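Local coordinates for Atp-dependent DNA ligase (Psychromonas sp., PDB 4D05), which probably seals nicks in duplex DNA at the expense of ATP, through an enzyme-adenylate intermediate, at residues 181-186 and 231-236; 210-215 and 247-252. All blocks are in the same frame, centred on the assembly; numbering follows the deposited sequence.

Contact 1: 181-186 and 231-236; sequences AEATVI and SLITYR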
loop_
_atom_site.group_PDB
_atom_site.type_symbol
_atom_site.label_atom_id
_atom_site.label_comp_id
_atom_site.label_asym_id
_atom_site.label_seq_id
_atom_site.Cartn_x
_atom_site.Cartn_y
_atom_site.Cartn_z
ATOM N N ALA A 181 7.860 10.211 4.639
ATOM C CA ALA A 181 9.221 9.756 4.863
ATOM C C ALA A 181 9.840 10.650 5.932
ATOM O O ALA A 181 9.208 11.628 6.369
ATOM C CB ALA A 181 9.982 9.857 3.619
ATOM N N GLU A 182 11.052 10.302 6.362
ATOM C CA GLU A 182 11.743 11.073 7.406
ATOM C C GLU A 182 12.926 11.898 6.908
ATOM O O GLU A 182 13.595 11.578 5.915
ATOM C CB GLU A 182 12.192 10.153 8.562
ATOM C CG GLU A 182 11.039 9.734 9.504
ATOM C CD GLU A 182 10.035 8.818 8.838
ATOM O OE1 GLU A 182 10.426 7.690 8.475
ATOM O OE2 GLU A 182 8.850 9.202 8.688
ATOM N N ALA A 183 13.189 12.981 7.625
ATOM C CA ALA A 183 14.321 13.849 7.312
ATOM C C ALA A 183 14.754 14.551 8.576
ATOM O O ALA A 183 13.985 14.646 9.532
ATOM C CB ALA A 183 13.953 14.888 6.270
ATOM N N THR A 184 15.971 15.090 8.554
ATOM C CA THR A 184 16.508 15.802 9.705
ATOM C C THR A 184 16.425 17.309 9.465
ATOM O O THR A 184 16.820 17.787 8.406
ATOM C CB THR A 184 17.970 15.386 9.947
ATOM O OG1 THR A 184 18.017 13.995 10.255
ATOM C CG2 THR A 184 18.614 16.178 11.091
ATOM N N VAL A 185 15.909 18.053 10.442
ATOM C CA VAL A 185 15.845 19.499 10.322
ATOM C C VAL A 185 17.269 20.041 10.454
ATOM O O VAL A 185 17.950 19.731 11.434
ATOM C CB VAL A 185 14.982 20.135 11.434
ATOM C CG1 VAL A 185 14.957 21.662 11.284
ATOM C CG2 VAL A 185 13.572 19.572 11.379
ATOM N N ILE A 186 17.725 20.850 9.494
ATOM C CA ILE A 186 19.103 21.357 9.569
ATOM C C ILE A 186 19.213 22.867 9.698
ATOM O O ILE A 186 20.250 23.357 10.146
ATOM C CB ILE A 186 19.993 20.862 8.381
ATOM C CG1 ILE A 186 19.516 21.402 7.014
ATOM C CG2 ILE A 186 19.987 19.339 8.296
ATOM C CD1 ILE A 186 20.481 21.111 5.879
ATOM N N SER A 231 16.202 17.653 14.818
ATOM C CA SER A 231 15.151 16.689 15.032
ATOM C C SER A 231 14.865 15.890 13.765
ATOM O O SER A 231 15.105 16.357 12.633
ATOM C CB SER A 231 13.888 17.347 15.562
ATOM O OG SER A 231 13.303 18.259 14.652
ATOM N N LEU A 232 14.399 14.660 13.980
ATOM C CA LEU A 232 13.939 13.811 12.900
ATOM C C LEU A 232 12.450 14.047 12.762
ATOM O O LEU A 232 11.717 13.885 13.727
ATOM C CB LEU A 232 14.219 12.337 13.232
ATOM C CG LEU A 232 13.887 11.366 12.088
ATOM C CD1 LEU A 232 14.909 11.506 10.969
ATOM C CD2 LEU A 232 13.789 9.904 12.607
ATOM N N ILE A 233 12.015 14.459 11.571
ATOM C CA ILE A 233 10.628 14.782 11.325
ATOM C C ILE A 233 10.118 13.914 10.202
ATOM O O ILE A 233 10.912 13.360 9.437
ATOM C CB ILE A 233 10.421 16.297 11.014
ATOM C CG1 ILE A 233 11.143 16.752 9.728
ATOM C CG2 ILE A 233 10.902 17.103 12.227
ATOM C CD1 ILE A 233 10.378 16.518 8.460
ATOM N N THR A 234 8.788 13.810 10.117
ATOM C CA THR A 234 8.145 13.152 9.001
ATOM C C THR A 234 7.564 14.220 8.095
ATOM O O THR A 234 6.939 15.180 8.572
ATOM C CB THR A 234 7.017 12.245 9.478
ATOM O OG1 THR A 234 7.581 11.148 10.206
ATOM C CG2 THR A 234 6.234 11.698 8.289
ATOM N N TYR A 235 7.791 14.049 6.796
ATOM C CA TYR A 235 7.207 14.921 5.795
ATOM C C TYR A 235 6.375 14.078 4.845
ATOM O O TYR A 235 6.557 12.864 4.767
ATOM C CB TYR A 235 8.269 15.709 5.048
ATOM C CG TYR A 235 9.220 14.877 4.239
ATOM C CD1 TYR A 235 10.351 14.321 4.824
ATOM C CD2 TYR A 235 9.003 14.668 2.895
ATOM C CE1 TYR A 235 11.242 13.542 4.078
ATOM C CE2 TYR A 235 9.874 13.902 2.137
ATOM C CZ TYR A 235 10.988 13.327 2.734
ATOM O OH TYR A 235 11.865 12.578 1.957
ATOM N N ARG A 236 5.474 14.756 4.149
ATOM C CA ARG A 236 4.540 14.135 3.239
ATOM C C ARG A 236 4.828 14.677 1.855
ATOM O O ARG A 236 5.257 15.832 1.707
ATOM C CB ARG A 236 3.125 14.485 3.708
ATOM C CG ARG A 236 2.026 13.934 2.845
ATOM C CD ARG A 236 0.700 14.140 3.503
ATOM N NE ARG A 236 0.626 13.489 4.811
ATOM C CZ ARG A 236 -0.443 13.560 5.605
ATOM N NH1 ARG A 236 -1.535 14.248 5.234
ATOM N NH2 ARG A 236 -0.439 12.946 6.773
HETATM O O HOH W 1 13.533 10.396 3.356
#

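Contact 2: 210-215 and 247-252; sequences VTFKIG and RFASFV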
loop_
_atom_site.group_PDB
_atom_site.type_symbol
_atom_site.label_atom_id
_atom_site.label_comp_id
_atom_site.label_asym_id
_atom_site.label_seq_id
_atom_site.Cartn_x
_atom_site.Cartn_y
_atom_site.Cartn_z
ATOM N N VAL A 210 19.184 14.255 0.180
ATOM C CA VAL A 210 18.721 15.451 -0.499
ATOM C C VAL A 210 18.303 16.513 0.515
ATOM O O VAL A 210 17.546 16.236 1.462
ATOM C CB VAL A 210 17.540 15.131 -1.420
ATOM C CG1 VAL A 210 17.017 16.407 -2.060
ATOM C CG2 VAL A 210 17.965 14.098 -2.468
ATOM N N THR A 211 18.828 17.719 0.345
ATOM C CA THR A 211 18.445 18.852 1.170
ATOM C C THR A 211 17.408 19.695 0.415
ATOM O O THR A 211 17.584 20.040 -0.762
ATOM C CB THR A 211 19.673 19.719 1.534
ATOM O OG1 THR A 211 20.569 18.939 2.308
ATOM C CG2 THR A 211 19.285 20.944 2.335
ATOM N N PHE A 212 16.338 20.052 1.108
ATOM C CA PHE A 212 15.247 20.816 0.489
ATOM C C PHE A 212 14.445 21.577 1.496
ATOM O O PHE A 212 14.527 21.325 2.712
ATOM C CB PHE A 212 14.320 19.920 -0.362
ATOM C CG PHE A 212 13.634 18.843 0.415
ATOM C CD1 PHE A 212 14.305 17.668 0.727
ATOM C CD2 PHE A 212 12.318 19.011 0.851
ATOM C CE1 PHE A 212 13.670 16.656 1.464
ATOM C CE2 PHE A 212 11.660 18.017 1.557
ATOM C CZ PHE A 212 12.352 16.831 1.879
ATOM N N LYS A 213 13.684 22.536 0.975
ATOM C CA LYS A 213 12.847 23.419 1.794
ATOM C C LYS A 213 11.443 22.862 1.993
ATOM O O LYS A 213 10.826 22.385 1.054
ATOM C CB LYS A 213 12.745 24.773 1.092
ATOM C CG LYS A 213 11.894 25.788 1.790
ATOM C CD LYS A 213 11.903 27.120 1.066
ATOM C CE LYS A 213 10.910 27.144 -0.085
ATOM N NZ LYS A 213 10.781 28.559 -0.544
ATOM N N ILE A 214 10.917 22.999 3.204
ATOM C CA ILE A 214 9.531 22.717 3.511
ATOM C C ILE A 214 8.912 23.946 4.147
ATOM O O ILE A 214 9.323 24.360 5.253
ATOM C CB ILE A 214 9.366 21.504 4.457
ATOM C CG1 ILE A 214 9.894 20.240 3.793
ATOM C CG2 ILE A 214 7.908 21.323 4.864
ATOM C CD1 ILE A 214 9.936 19.052 4.745
ATOM N N GLY A 215 7.936 24.545 3.451
ATOM C CA GLY A 215 7.324 25.786 3.933
ATOM C C GLY A 215 5.854 25.649 4.291
ATOM O O GLY A 215 5.250 26.612 4.748
ATOM N N ARG A 247 8.339 15.920 -4.092
ATOM C CA ARG A 247 7.431 16.867 -4.698
ATOM C C ARG A 247 6.242 17.172 -3.781
ATOM O O ARG A 247 5.681 16.284 -3.134
ATOM C CB ARG A 247 6.965 16.290 -6.051
ATOM C CG ARG A 247 6.557 17.301 -7.095
ATOM C CD ARG A 247 6.333 16.624 -8.496
ATOM N NE ARG A 247 5.474 15.462 -8.342
ATOM C CZ ARG A 247 5.475 14.388 -9.120
ATOM N NH1 ARG A 247 6.310 14.286 -10.162
ATOM N NH2 ARG A 247 4.626 13.403 -8.838
ATOM N N PHE A 248 5.870 18.445 -3.720
ATOM C CA PHE A 248 4.744 18.919 -2.901
ATOM C C PHE A 248 4.943 18.538 -1.437
ATOM O O PHE A 248 4.014 18.120 -0.763
ATOM C CB PHE A 248 3.416 18.362 -3.448
ATOM C CG PHE A 248 3.253 18.585 -4.922
ATOM C CD1 PHE A 248 3.469 19.846 -5.469
ATOM C CD2 PHE A 248 2.893 17.543 -5.766
ATOM C CE1 PHE A 248 3.349 20.038 -6.823
ATOM C CE2 PHE A 248 2.765 17.743 -7.122
ATOM C CZ PHE A 248 2.986 18.984 -7.645
ATOM N N ALA A 249 6.170 18.700 -0.947
ATOM C CA ALA A 249 6.521 18.286 0.399
ATOM C C ALA A 249 5.925 19.226 1.461
ATOM O O ALA A 249 5.896 20.450 1.287
ATOM C CB ALA A 249 8.010 18.248 0.517
ATOM N N SER A 250 5.402 18.635 2.521
ATOM C CA SER A 250 4.831 19.386 3.614
ATOM C C SER A 250 5.230 18.718 4.931
ATOM O O SER A 250 5.508 17.534 4.984
ATOM C CB SER A 250 3.305 19.462 3.484
ATOM O OG SER A 250 2.759 18.163 3.525
ATOM N N PHE A 251 5.202 19.498 5.990
ATOM C CA PHE A 251 5.556 19.040 7.321
ATOM C C PHE A 251 4.420 18.242 7.920
ATOM O O PHE A 251 3.269 18.678 7.866
ATOM C CB PHE A 251 5.866 20.244 8.215
ATOM C CG PHE A 251 6.182 19.880 9.658
ATOM C CD1 PHE A 251 7.398 19.320 9.986
ATOM C CD2 PHE A 251 5.284 20.136 10.666
ATOM C CE1 PHE A 251 7.683 18.982 11.300
ATOM C CE2 PHE A 251 5.571 19.812 11.981
ATOM C CZ PHE A 251 6.760 19.248 12.297
ATOM N N VAL A 252 4.745 17.087 8.489
ATOM C CA VAL A 252 3.771 16.304 9.248
ATOM C C VAL A 252 3.992 16.500 10.747
ATOM O O VAL A 252 3.198 17.171 11.391
ATOM C CB VAL A 252 3.793 14.828 8.882
ATOM C CG1 VAL A 252 2.679 14.079 9.601
ATOM C CG2 VAL A 252 3.567 14.674 7.398
HETATM O O HOH W 2 6.448 22.836 1.803
#

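Contact 1: 181-186 and 231-236
Strand 181-186 and strand 232-236, with Ser231 just before it, run antiparallel as neighbours in the five-stranded sheet of the OB-like domain. Ala181 and Ala183 form hydrogen-bonded pairs with Tyr235 and Ile233. Each pair is closed by two N-H to C=O bonds, and Ile233 N to Ala183 O is nearly straight, at 175°. Val185 N adds a fifth backbone bond, to Ser231 O. The non-hydrogen-bonded pairs between them are Glu182-Thr234 and Thr184-Leu232.

Glu182 lies alongside Thr234, both pointing the same way. Glu182 CB and Glu182 CG both lie 3.6 Å from Ile233 O. Glu182 CB also meets Leu232 CD1 at 3.9 Å, and CG meets Leu232 CD2. CG sits beside the backbone N, and the chain then bends at chi2 (68°), which brings the carboxylate alongside the Thr234 hydroxyl. Glu182 CD approaches Thr234 OG1, which donates to Glu182 OE2 at 2.8 Å, on the anti lone pair. OG1 also bonds to Arg255, whose guanidinium makes a weak, long ion pair with OE2. An alanine here would remove CG and the carboxylate, and would probably cost Thr234 OG1 this acceptor and Leu232 CD2 its packing on CG.

The face with Ala181, Ala183, Ile233 and Tyr235 is mostly apolar. Tyr235 CG sits in the crowded position between N and the carbonyl carbon (chi1 64°), so the ring lies back over strand 181-186. Tyr235 CZ packs on Ala181 CB and Tyr235 CE1 on Ala183 CB, both at 3.7 Å. Glu182 O reaches the ring edge, 3.6 Å from Tyr235 CE1. Water 1 links Glu182 O to Tyr235 OH, which also bonds to Asn206. The Val185 and Ile233 side chains cross at about a right angle, Val185 CG2 to Ile233 CG2 at 3.7 Å.

On the other face, Leu232 is the apolar member beside the Glu182-Thr234 bond, and Arg255 would probably help keep the Glu182 carboxylate ionised.

Contact 2: 210-215 and 247-252
Ile214 and Ala249 carry this contact, where the edge strand 211-214 meets the start of strand 250-256. No direct hydrogen bond joins the two segments. Ile214 CG2, anti to the backbone N, lies against the main chain, 3.5 Å from Phe251 N and 3.7 Å from Ser250 C. The same methyl, Ile214 CG2, meets Phe251 CB at 4.1 Å. Ala249 CB points toward the other segment and fits against Phe212 CE2 at 3.8 Å, with Ile214 CG1 a little farther off.

Water 2 is the polar link. It accepts from Gly215 N at 2.8 Å and donates to Ala249 O at 2.5 Å.

The second shell fixes these groups. Phe212 and Ile214 are bound through their backbones to Val204 and Ile202 of strand 199-206. The Phe212 ring also meets Tyr235 edge-to-face. The Phe251 ring stacks on Phe218, and the Ser250 backbone bonds to Arg236.

The segments lie on the two outermost strands of the same sheet, and its curvature brings them together, as in an OB barrel. Apolar contacts and one bridging water join the two edges here, with no direct backbone pairing.

Overall arrangement
Both contacts belong to the OB-like sheet, on the same side of the chain's centre, and both are largely buried. Contact 1 joins two inner neighbours, contact 2 the two outermost strands. Their centres are about 9 Å apart. Strands 232-237 and 250-256 pair directly: Arg236 N probably bonds to Ser250 O, and Thr234 O to Val252 N. Tyr235 also touches Ile214, and Ile233 touches Phe251, so both contribute to one apolar interior. The chemistry follows the place in the fold. Contact 1 is regular backbone pairing with 540 Å² buried and a Glu182-Thr234 hydrogen bond on one face. Contact 2 buries 175 Å² and relies on side chains and a water.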